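Local coordinates for protein glycoside Hydrolase (Bacteroides plebeius, PDB 5T3B) that probably hydrolyses glycosidic bonds of agarose-type polysaccharides, as a family 50 glycoside hydrolase from a human gut bacterium, at residues A[151-154]-A[155-159]; A[410-413]-A[414-417]; A[437-440]-A[441-445]; A[450-453]-A[454-458]; A[461-464]-A[465-469]. One frame throughout, in Å; residues are numbered along the deposited sequence.

Contact 1 (A[151-154]-A[155-159]); sequences KSQK and QFSEI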
# COMPACT_ATOMS: atom_id res chain seq x y z
N LYS A 151 16.25 -13.01 -11.77
CA LYS A 151 15.80 -12.36 -12.96
C LYS A 151 14.79 -11.28 -12.68
O LYS A 151 14.78 -10.24 -13.34
CB LYS A 151 15.20 -13.39 -13.91
CG LYS A 151 16.21 -14.22 -14.69
CD LYS A 151 15.54 -15.41 -15.43
CE LYS A 151 16.49 -15.98 -16.47
NZ LYS A 151 16.06 -17.36 -16.84
N SER A 152 13.93 -11.58 -11.71
CA SER A 152 12.95 -10.56 -11.35
C SER A 152 13.53 -9.31 -10.73
O SER A 152 13.09 -8.18 -11.05
CB SER A 152 11.91 -11.17 -10.42
OG SER A 152 11.20 -12.24 -11.03
N GLN A 153 14.51 -9.48 -9.84
CA GLN A 153 15.15 -8.30 -9.25
C GLN A 153 15.72 -7.42 -10.32
O GLN A 153 15.55 -6.19 -10.29
CB GLN A 153 16.21 -8.73 -8.25
CG GLN A 153 16.76 -7.58 -7.43
CD GLN A 153 17.83 -6.77 -8.12
OE1 GLN A 153 18.49 -7.24 -9.01
NE2 GLN A 153 17.98 -5.55 -7.70
N LYS A 154 16.34 -8.01 -11.35
CA LYS A 154 16.92 -7.23 -12.42
C LYS A 154 15.85 -6.57 -13.29
O LYS A 154 15.86 -5.39 -13.57
CB LYS A 154 17.84 -8.14 -13.25
CG LYS A 154 18.51 -7.40 -14.38
CD LYS A 154 19.53 -8.38 -15.06
CE LYS A 154 19.64 -8.18 -16.55
NZ LYS A 154 19.96 -6.84 -17.00
N GLN A 155 14.86 -7.36 -13.67
CA GLN A 155 13.73 -6.92 -14.49
C GLN A 155 13.03 -5.69 -13.81
O GLN A 155 12.74 -4.69 -14.46
CB GLN A 155 12.75 -8.09 -14.68
CG GLN A 155 11.46 -7.83 -15.37
CD GLN A 155 10.62 -9.10 -15.42
OE1 GLN A 155 10.22 -9.59 -14.38
NE2 GLN A 155 10.42 -9.67 -16.59
N PHE A 156 12.77 -5.85 -12.52
CA PHE A 156 12.09 -4.83 -11.80
C PHE A 156 12.98 -3.58 -11.66
O PHE A 156 12.49 -2.47 -11.87
CB PHE A 156 11.68 -5.31 -10.39
CG PHE A 156 10.64 -6.36 -10.32
CD1 PHE A 156 9.94 -6.83 -11.41
CD2 PHE A 156 10.40 -6.97 -9.16
CE1 PHE A 156 9.00 -7.80 -11.29
CE2 PHE A 156 9.44 -7.95 -9.01
CZ PHE A 156 8.73 -8.36 -10.09
N SER A 157 14.26 -3.75 -11.29
CA SER A 157 15.11 -2.59 -11.17
C SER A 157 15.22 -1.76 -12.42
O SER A 157 15.32 -0.53 -12.36
CB SER A 157 16.52 -2.98 -10.66
OG SER A 157 17.23 -3.66 -11.65
N GLU A 158 15.21 -2.42 -13.54
CA GLU A 158 15.29 -1.70 -14.83
C GLU A 158 14.09 -0.81 -15.09
O GLU A 158 14.20 0.14 -15.88
CB GLU A 158 15.45 -2.71 -15.99
CG GLU A 158 16.82 -3.37 -15.97
CD GLU A 158 16.87 -4.63 -16.87
OE1 GLU A 158 15.78 -5.14 -17.32
OE2 GLU A 158 17.98 -5.13 -17.09
N ILE A 159 12.94 -1.14 -14.47
CA ILE A 159 11.69 -0.41 -14.59
C ILE A 159 11.54 0.53 -13.35
O ILE A 159 10.57 1.25 -13.24
CB ILE A 159 10.46 -1.43 -14.66
CG1 ILE A 159 10.58 -2.35 -15.91
CG2 ILE A 159 9.04 -0.73 -14.68
CD1 ILE A 159 9.72 -3.61 -15.70
O HOH W 1 9.71 -12.05 -13.32
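Lys154 and Glu158 face each other one turn apart near the end of helix 145-158, the classic i to i+4 salt bridge. The two side chains cross obliquely on the outer side of the helix. Lys154 leaves with CG anti to its backbone N (chi1 -179°) and bends only at its last two torsions. These bends bring the ammonium to Glu158, with Lys154 NZ 2.6 Å from Glu158 OE2, which it meets nearly along the C-O axis. Ser157 turns inward instead. Its OG stands between the backbone N and the carbonyl carbon, and it donates to Lys154 O at 2.9 Å. The same oxygen takes Glu158 N at 3.0 Å, so two donors grip it. On the buried side the Phe156 ring carries Ser152 O over one face, with CG 3.1 Å from that oxygen. The ring also meets Phe129 with the two planes steeply inclined. Ser152 OG is already bonded to Trp148 O. The extended Gln155 side chain leads out from the helix and reaches Ser152 through one water. That water donates to Gln155 OE1 at 2.7 Å and to Ser152 OG at 2.7 Å.

Contact 2 (A[410-413]-A[414-417]); sequences RDQQ and NRGF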
# COMPACT_ATOMS: atom_id res chain seq x y z
N ARG A 410 -8.86 1.22 -21.92
CA ARG A 410 -8.99 0.52 -23.21
C ARG A 410 -7.86 -0.45 -23.52
O ARG A 410 -8.07 -1.47 -24.18
CB ARG A 410 -9.13 1.52 -24.36
CG ARG A 410 -10.40 2.33 -24.34
CD ARG A 410 -11.62 1.51 -24.57
NE ARG A 410 -12.80 2.38 -24.73
CZ ARG A 410 -14.02 1.93 -24.82
NH1 ARG A 410 -14.28 0.63 -24.78
NH2 ARG A 410 -15.00 2.80 -24.98
N ASP A 411 -6.62 -0.10 -23.15
CA ASP A 411 -5.44 -0.86 -23.61
C ASP A 411 -4.27 -0.63 -22.69
O ASP A 411 -4.37 0.15 -21.71
CB ASP A 411 -5.16 -0.54 -25.06
CG ASP A 411 -4.85 0.86 -25.31
OD1 ASP A 411 -4.44 1.60 -24.39
OD2 ASP A 411 -5.01 1.31 -26.48
N GLN A 412 -3.16 -1.30 -22.98
CA GLN A 412 -2.00 -1.22 -22.10
C GLN A 412 -1.40 0.19 -22.07
O GLN A 412 -0.96 0.62 -21.01
CB GLN A 412 -0.93 -2.25 -22.50
CG GLN A 412 -1.42 -3.68 -22.45
CD GLN A 412 -1.99 -4.06 -21.10
OE1 GLN A 412 -3.15 -4.58 -20.95
NE2 GLN A 412 -1.22 -3.83 -20.13
N GLN A 413 -1.40 0.87 -23.20
CA GLN A 413 -0.91 2.25 -23.20
C GLN A 413 -1.72 3.08 -22.20
O GLN A 413 -1.14 3.87 -21.47
CB GLN A 413 -0.97 2.88 -24.59
CG GLN A 413 -0.61 4.33 -24.60
CD GLN A 413 -0.57 4.90 -25.99
OE1 GLN A 413 -1.53 4.81 -26.74
NE2 GLN A 413 0.54 5.50 -26.30
N ASN A 414 -3.03 2.91 -22.17
CA ASN A 414 -3.85 3.69 -21.26
C ASN A 414 -3.65 3.24 -19.81
O ASN A 414 -3.84 4.08 -18.90
CB ASN A 414 -5.31 3.72 -21.72
CG ASN A 414 -5.51 4.70 -22.87
OD1 ASN A 414 -5.68 5.90 -22.63
ND2 ASN A 414 -5.47 4.24 -24.05
N ARG A 415 -3.32 1.97 -19.56
CA ARG A 415 -2.90 1.59 -18.24
C ARG A 415 -1.68 2.40 -17.84
O ARG A 415 -1.51 2.79 -16.66
CB ARG A 415 -2.63 0.08 -18.10
CG ARG A 415 -3.81 -0.83 -18.35
CD ARG A 415 -3.37 -2.28 -18.28
NE ARG A 415 -3.22 -2.72 -16.91
CZ ARG A 415 -2.46 -3.76 -16.55
NH1 ARG A 415 -1.61 -4.39 -17.36
NH2 ARG A 415 -2.54 -4.17 -15.30
N GLY A 416 -0.78 2.57 -18.78
CA GLY A 416 0.42 3.38 -18.55
C GLY A 416 0.08 4.82 -18.24
O GLY A 416 0.65 5.43 -17.31
N PHE A 417 -0.83 5.41 -19.03
CA PHE A 417 -1.29 6.76 -18.75
C PHE A 417 -1.93 6.88 -17.37
O PHE A 417 -1.67 7.85 -16.62
CB PHE A 417 -2.27 7.25 -19.80
CG PHE A 417 -1.74 7.38 -21.23
CD1 PHE A 417 -0.41 7.50 -21.54
CD2 PHE A 417 -2.65 7.40 -22.27
CE1 PHE A 417 0.04 7.65 -22.84
CE2 PHE A 417 -2.23 7.58 -23.59
CZ PHE A 417 -0.88 7.68 -23.87
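Asp411 places its CG between its own backbone N and carbonyl carbon (chi1 61°), which swings OD1 forward to Asn414. Gln413 takes another course: its CG lies anti to the backbone N (chi1 174°), and its extended chain runs out to the ring of Phe417. Asp411 OD1 takes two donors from one residue. Asn414 N meets Asp411 OD1 nearly along the C-O axis at 2.9 Å. Asn414 ND2, also 2.9 Å from Asp411 OD1, comes from above the carboxylate plane, while OD1 lies near the plane of the amide. This is an N-cap: Asp411 stands just before helix 412-427, and its side chain accepts a backbone N-H of the first turn. The ordinary helix bonds begin at once, with Arg415 N on Asp411 O at 3.0 Å. The negative carboxylate would probably also suit the positive end of the helix dipole. Gln413 CG sits over one face of the Phe417 ring as a CH-pi contact, 3.9 Å from its centroid. The amide is turned 24° from the ring plane, and its NE2 is bonded to Tyr464 OH on helix 459-469. Phe417 meets Tyr464 edge-to-face and rests on strand 39-48. Arg415 lies alongside Gln412, its NE on Thr392 O, its NH1 on Gly449 O and its guanidinium in a cation-pi contact with Tyr458.

Contact 3 (A[437-440]-A[441-445]); sequences FFKY and LDDED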
# COMPACT_ATOMS: atom_id res chain seq x y z
N PHE A 437 2.37 -1.11 -6.88
CA PHE A 437 1.43 -1.50 -7.93
C PHE A 437 0.90 -2.90 -7.64
O PHE A 437 1.65 -3.81 -7.31
CB PHE A 437 2.13 -1.49 -9.27
CG PHE A 437 1.19 -1.77 -10.45
CD1 PHE A 437 1.06 -3.05 -10.97
CD2 PHE A 437 0.44 -0.76 -11.02
CE1 PHE A 437 0.22 -3.30 -12.04
CE2 PHE A 437 -0.41 -0.99 -12.09
CZ PHE A 437 -0.54 -2.27 -12.56
N PHE A 438 -0.44 -3.05 -7.70
CA PHE A 438 -1.08 -4.31 -7.49
C PHE A 438 -1.51 -4.82 -8.84
O PHE A 438 -2.42 -4.26 -9.44
CB PHE A 438 -2.28 -4.14 -6.55
CG PHE A 438 -3.00 -5.41 -6.20
CD1 PHE A 438 -2.63 -6.15 -5.10
CD2 PHE A 438 -4.00 -5.93 -7.00
CE1 PHE A 438 -3.22 -7.35 -4.78
CE2 PHE A 438 -4.63 -7.10 -6.67
CZ PHE A 438 -4.25 -7.81 -5.57
N LYS A 439 -0.82 -5.83 -9.43
CA LYS A 439 0.13 -6.76 -8.82
C LYS A 439 1.05 -7.31 -9.87
O LYS A 439 1.02 -6.94 -11.02
CB LYS A 439 -0.60 -7.84 -8.01
CG LYS A 439 -1.50 -8.72 -8.84
CD LYS A 439 -2.17 -9.81 -7.98
CE LYS A 439 -3.31 -10.54 -8.64
NZ LYS A 439 -2.83 -11.63 -9.52
N TYR A 440 1.91 -8.24 -9.40
CA TYR A 440 2.92 -8.84 -10.27
C TYR A 440 2.31 -9.49 -11.53
O TYR A 440 2.67 -9.10 -12.63
CB TYR A 440 3.70 -9.85 -9.41
CG TYR A 440 4.73 -10.69 -10.11
CD1 TYR A 440 5.69 -10.13 -10.95
CD2 TYR A 440 4.75 -12.06 -9.91
CE1 TYR A 440 6.62 -10.92 -11.59
CE2 TYR A 440 5.71 -12.87 -10.53
CZ TYR A 440 6.62 -12.27 -11.38
OH TYR A 440 7.53 -13.09 -12.03
N LEU A 441 1.43 -10.48 -11.33
CA LEU A 441 0.83 -11.22 -12.44
C LEU A 441 -0.64 -11.01 -12.57
O LEU A 441 -1.35 -10.80 -11.60
CB LEU A 441 1.00 -12.76 -12.23
CG LEU A 441 2.41 -13.24 -12.16
CD1 LEU A 441 2.51 -14.66 -11.74
CD2 LEU A 441 3.15 -13.06 -13.41
N ASP A 442 -1.08 -11.13 -13.81
CA ASP A 442 -2.52 -11.29 -14.04
C ASP A 442 -3.08 -12.47 -13.27
O ASP A 442 -2.38 -13.47 -13.04
CB ASP A 442 -2.79 -11.55 -15.53
CG ASP A 442 -2.73 -10.37 -16.42
OD1 ASP A 442 -2.68 -9.21 -15.97
OD2 ASP A 442 -2.77 -10.67 -17.65
N ASP A 443 -4.36 -12.39 -12.90
CA ASP A 443 -5.11 -13.60 -12.69
C ASP A 443 -5.35 -14.26 -14.03
O ASP A 443 -5.30 -13.61 -15.06
CB ASP A 443 -6.45 -13.31 -11.99
CG ASP A 443 -6.38 -12.75 -10.61
OD1 ASP A 443 -5.36 -12.85 -9.96
OD2 ASP A 443 -7.52 -12.28 -10.19
N GLU A 444 -5.68 -15.55 -14.06
CA GLU A 444 -5.95 -16.19 -15.34
C GLU A 444 -7.05 -15.46 -16.10
O GLU A 444 -7.02 -15.41 -17.34
CB GLU A 444 -6.26 -17.68 -15.17
CG GLU A 444 -6.26 -18.44 -16.49
CD GLU A 444 -6.16 -19.96 -16.31
OE1 GLU A 444 -6.50 -20.38 -15.18
OE2 GLU A 444 -5.78 -20.72 -17.27
N ASP A 445 -7.98 -14.83 -15.39
CA ASP A 445 -9.12 -14.17 -15.98
C ASP A 445 -9.25 -12.69 -15.66
O ASP A 445 -10.34 -12.10 -15.80
CB ASP A 445 -10.39 -14.88 -15.61
CG ASP A 445 -10.65 -14.91 -14.15
OD1 ASP A 445 -9.80 -14.38 -13.33
OD2 ASP A 445 -11.67 -15.53 -13.71
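Lys439 reaches forward past Tyr440 to hold the chain that follows it. Its CG lies between its backbone N and carbonyl carbon (chi1 63°). The chain then runs straight and bends only at its end (chi4 82°). Lys439 NZ thereby comes 2.7 Å from Leu441 O and 2.8 Å from Asp443 OD1. The second is a salt bridge; the two side chains cross at about a right angle, and NZ stands above the carboxylate plane. Asp443 OD2 has its own partner in Lys448. A methionine in place of Lys439 would remove the ammonium, and this would probably leave Leu441 O without that donor and Asp443 OD1 without its positive partner. Tyr440 and Leu441 lie side by side and point the same way. Leu441 CD2 sits over one face of the Tyr440 ring, 4.0 Å from its centroid and 17° off the normal, a CH-pi contact. Leu441 CG is 3.5 Å from Tyr440 CD2. The ring also meets Phe129 edge-to-face, and its OH is bonded to Trp148 NE1. The peptide bond between Phe438 and Lys439 is cis, just beyond strand 432-437. A non-proline cis peptide after a barrel strand is consistent with the clan GH-A (beta/alpha)8 barrels to which family 50 belongs.

Contact 4 (A[450-453]-A[454-458]); sequences MLDY and NYKPY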
# COMPACT_ATOMS: atom_id res chain seq x y z
N MET A 450 1.35 -6.56 -13.91
CA MET A 450 2.39 -5.96 -14.74
C MET A 450 2.90 -6.98 -15.79
O MET A 450 3.37 -6.57 -16.86
CB MET A 450 3.55 -5.48 -13.86
CG MET A 450 4.55 -4.60 -14.56
SD MET A 450 5.89 -3.92 -13.59
CE MET A 450 6.74 -5.39 -13.06
N LEU A 451 2.78 -8.28 -15.46
CA LEU A 451 3.09 -9.39 -16.35
C LEU A 451 1.78 -10.17 -16.56
O LEU A 451 0.92 -10.25 -15.68
CB LEU A 451 4.12 -10.33 -15.77
CG LEU A 451 5.57 -9.95 -15.78
CD1 LEU A 451 5.88 -8.64 -15.11
CD2 LEU A 451 6.40 -11.08 -15.19
N ASP A 452 1.66 -10.78 -17.74
CA ASP A 452 0.56 -11.65 -18.00
C ASP A 452 0.72 -12.99 -17.29
O ASP A 452 1.71 -13.25 -16.60
CB ASP A 452 0.29 -11.74 -19.48
CG ASP A 452 1.20 -12.63 -20.26
OD1 ASP A 452 2.00 -13.38 -19.69
OD2 ASP A 452 1.04 -12.58 -21.53
N TYR A 453 -0.30 -13.86 -17.43
CA TYR A 453 -0.32 -15.11 -16.70
C TYR A 453 0.82 -16.06 -17.15
O TYR A 453 1.13 -16.99 -16.42
CB TYR A 453 -1.69 -15.75 -16.91
CG TYR A 453 -1.99 -16.88 -15.97
CD1 TYR A 453 -2.22 -16.65 -14.64
CD2 TYR A 453 -2.06 -18.18 -16.45
CE1 TYR A 453 -2.53 -17.68 -13.75
CE2 TYR A 453 -2.34 -19.21 -15.58
CZ TYR A 453 -2.55 -18.96 -14.23
OH TYR A 453 -2.84 -19.99 -13.32
N ASN A 454 1.39 -15.81 -18.35
CA ASN A 454 2.56 -16.52 -18.85
C ASN A 454 3.88 -15.84 -18.56
O ASN A 454 4.88 -16.12 -19.20
CB ASN A 454 2.46 -16.82 -20.34
CG ASN A 454 1.24 -17.59 -20.65
OD1 ASN A 454 0.88 -18.54 -19.95
ND2 ASN A 454 0.52 -17.11 -21.68
N TYR A 455 3.86 -14.94 -17.57
CA TYR A 455 5.06 -14.22 -17.14
C TYR A 455 5.64 -13.28 -18.19
O TYR A 455 6.80 -12.93 -18.13
CB TYR A 455 6.12 -15.17 -16.56
CG TYR A 455 5.74 -15.98 -15.38
CD1 TYR A 455 6.01 -15.54 -14.06
CD2 TYR A 455 5.09 -17.24 -15.48
CE1 TYR A 455 5.67 -16.30 -12.99
CE2 TYR A 455 4.73 -18.00 -14.41
CZ TYR A 455 5.02 -17.56 -13.12
OH TYR A 455 4.69 -18.26 -11.99
N LYS A 456 4.81 -12.82 -19.12
CA LYS A 456 5.29 -11.84 -20.10
C LYS A 456 4.93 -10.41 -19.70
O LYS A 456 3.75 -10.11 -19.53
CB LYS A 456 4.73 -12.17 -21.45
CG LYS A 456 5.22 -13.53 -21.98
CD LYS A 456 6.64 -13.95 -21.59
CE LYS A 456 7.07 -15.04 -22.57
NZ LYS A 456 6.93 -14.52 -23.95
N PRO A 457 5.92 -9.54 -19.56
CA PRO A 457 5.61 -8.16 -19.20
C PRO A 457 4.74 -7.48 -20.24
O PRO A 457 4.91 -7.67 -21.48
CB PRO A 457 6.97 -7.50 -19.14
CG PRO A 457 7.93 -8.63 -18.82
CD PRO A 457 7.38 -9.76 -19.62
N TYR A 458 3.84 -6.63 -19.76
CA TYR A 458 3.09 -5.75 -20.63
C TYR A 458 3.99 -4.55 -20.91
O TYR A 458 3.99 -3.57 -20.17
CB TYR A 458 1.79 -5.37 -19.95
CG TYR A 458 0.79 -6.43 -19.89
CD1 TYR A 458 0.07 -6.81 -21.05
CD2 TYR A 458 0.46 -7.06 -18.72
CE1 TYR A 458 -0.90 -7.79 -20.99
CE2 TYR A 458 -0.52 -8.04 -18.66
CZ TYR A 458 -1.22 -8.41 -19.83
OH TYR A 458 -2.22 -9.35 -19.80
O HOH W 2 1.58 -14.61 -23.11
O HOH W 3 2.00 -9.51 -21.94
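Asp452 and the residues from Asn454 to Lys456 form a tight reversal, a type I beta turn from Asp452 to Tyr455, in the loop before helix 459-469. Behind the turn a single beta bridge joins Leu451 to Pro457. Asn454 N gives a weak bond, as in an Asx turn, to Asp452 OD1 at 2.8 Å. Its ND2 also donates to a water that in turn donates to Asp452 OD2. Tyr455 closes the turn, with its N 2.9 Å from Asp452 O and well above the carbonyl plane. Its positive phi (65°) lets the chain fold back. Its ring OH is bonded to Gly133 N, and its CB packs against Leu451 CD2. Lys456 holds Asp452 twice. Lys456 N reaches Asp452 OD1 at 2.9 Å from above the carboxylate plane. Asp452 N returns a bond to Lys456 O at 2.8 Å. The carboxylate gets there because CG of Asp452 lies between its backbone N and carbonyl carbon (chi1 78°). Pro457 sets its CG 4.1 Å from Leu451 CG, and Gln155 of helix 145-158 also touches the proline. Tyr458 is the N-cap residue of helix 459-469. Its ring lies beside the backbone of Leu451 and Asp452, its OH bonded to Asp442 OD2 and 3.5 Å from Asp452 CB. The backbone N of Tyr458 makes an almost perfectly straight bond (179°) to Met450 O at 2.9 Å.

Contact 5 (A[461-464]-A[465-469]); sequences LTKY and MSDIN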
# COMPACT_ATOMS: atom_id res chain seq x y z
N LEU A 461 2.82 -0.87 -20.81
CA LEU A 461 2.66 -0.41 -19.46
C LEU A 461 4.03 -0.13 -18.82
O LEU A 461 4.22 0.93 -18.17
CB LEU A 461 1.85 -1.42 -18.69
CG LEU A 461 1.76 -1.17 -17.17
CD1 LEU A 461 1.13 0.20 -16.85
CD2 LEU A 461 0.95 -2.27 -16.48
N THR A 462 4.96 -1.06 -18.92
CA THR A 462 6.22 -0.90 -18.22
C THR A 462 7.02 0.30 -18.77
O THR A 462 7.79 0.91 -18.01
CB THR A 462 7.04 -2.16 -18.20
OG1 THR A 462 7.43 -2.52 -19.51
CG2 THR A 462 6.37 -3.26 -17.52
N LYS A 463 6.84 0.66 -20.02
CA LYS A 463 7.48 1.85 -20.56
C LYS A 463 7.04 3.07 -19.79
O LYS A 463 7.88 3.89 -19.34
CB LYS A 463 7.14 1.98 -22.04
CG LYS A 463 7.72 3.24 -22.77
CD LYS A 463 6.80 4.45 -22.60
CE LYS A 463 7.15 5.64 -23.48
NZ LYS A 463 8.48 6.15 -23.16
N TYR A 464 5.72 3.23 -19.65
CA TYR A 464 5.21 4.42 -18.94
C TYR A 464 5.55 4.38 -17.44
O TYR A 464 5.78 5.44 -16.82
CB TYR A 464 3.71 4.60 -19.16
CG TYR A 464 3.42 4.96 -20.61
CD1 TYR A 464 3.74 6.19 -21.13
CD2 TYR A 464 2.95 4.03 -21.51
CE1 TYR A 464 3.56 6.50 -22.44
CE2 TYR A 464 2.80 4.29 -22.83
CZ TYR A 464 3.09 5.55 -23.29
OH TYR A 464 2.88 5.85 -24.64
N MET A 465 5.53 3.17 -16.86
CA MET A 465 5.95 3.03 -15.46
C MET A 465 7.37 3.48 -15.27
O MET A 465 7.69 4.20 -14.32
CB MET A 465 5.83 1.59 -14.97
CG MET A 465 4.42 1.09 -14.88
SD MET A 465 4.50 -0.71 -14.51
CE MET A 465 3.05 -0.96 -13.53
N SER A 466 8.26 3.06 -16.19
CA SER A 466 9.70 3.37 -16.11
C SER A 466 9.89 4.87 -16.12
O SER A 466 10.72 5.42 -15.37
CB SER A 466 10.45 2.75 -17.31
OG SER A 466 10.41 1.34 -17.30
N ASP A 467 9.18 5.58 -17.03
CA ASP A 467 9.39 6.99 -17.18
C ASP A 467 9.12 7.74 -15.86
O ASP A 467 9.84 8.67 -15.48
CB ASP A 467 8.54 7.56 -18.32
CG ASP A 467 9.02 7.09 -19.68
OD1 ASP A 467 10.23 6.77 -19.86
OD2 ASP A 467 8.13 7.13 -20.56
N ILE A 468 8.07 7.31 -15.13
CA ILE A 468 7.84 7.85 -13.79
C ILE A 468 8.90 7.38 -12.78
O ILE A 468 9.53 8.16 -12.07
CB ILE A 468 6.43 7.51 -13.27
CG1 ILE A 468 5.36 8.17 -14.11
CG2 ILE A 468 6.29 7.75 -11.76
CD1 ILE A 468 5.17 9.63 -13.77
N ASN A 469 9.04 6.07 -12.71
CA ASN A 469 9.80 5.46 -11.62
C ASN A 469 11.25 5.89 -11.63
O ASN A 469 11.86 6.09 -10.59
CB ASN A 469 9.73 3.95 -11.68
CG ASN A 469 8.37 3.43 -11.37
OD1 ASN A 469 7.46 4.10 -10.92
ND2 ASN A 469 8.24 2.11 -11.60
O HOH W 4 10.58 4.46 -21.03
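The flat carboxylate of Asp467 and the ring of Tyr464 both meet Lys463. Asp467 OD2 accepts Lys463 NZ at 2.8 Å through its syn lone pair, a salt bridge. The Tyr464 ring has Lys463 CD over the centre of one face, 3.7 Å above the plane. The ring faces helix 412-427, where its OH has its partner in Gln413. Lys463 manages both contacts by bending twice, at chi2 (-85°) and chi4 (-63°). This folds it across the ring and onto the acid one turn ahead. A water donates to Asp467 OD1 at 2.6 Å and to Lys463 O, while Gln71 NE2 also holds OD1. An alanine at Asp467 would take away the carboxylate and is likely to leave the ammonium of Lys463 without its mate, free to swing off the Tyr464 ring. The pair is an i to i+4 salt bridge on helix 459-469, which packs against helix 412-427 and strand 432-437. On the inner side Leu461 CG lies 3.8 Å from Met465 SD, and the methionine methyl rests against both CG and CD2 of the leucine. Ser466 turns OG back to Thr462 O at 2.7 Å. Ser466 N reaches Thr462 O at 2.9 Å, and the two donors come from opposite faces of the carbonyl plane.

Contacts 3 and 5 are the buried ones; contacts 1, 2 and 4 are partly open. Contacts 1 and 5 lie along one helix each, contact 1 at its end; contact 2 sits at the start of helix 412-427. Contacts 1 and 5 share i to i+4 lysine-acid pairs, whereas contact 2 has a capping aspartate. Contacts 3 and 4 belong to the one loop between strand 432-437 and helix 459-469. Here Lys439 and Asp452 bond to backbone atoms, and contact 4 adds backbone bonds across its turn. Their centres are about 8 Å apart, and Asp442 joins them through Tyr458 and Leu451. Gln155 on Pro457 ties contact 1 to contact 4, and Ile159 O with Asn469 ND2 ties it to contact 5. Contacts 1 and 2 do not touch.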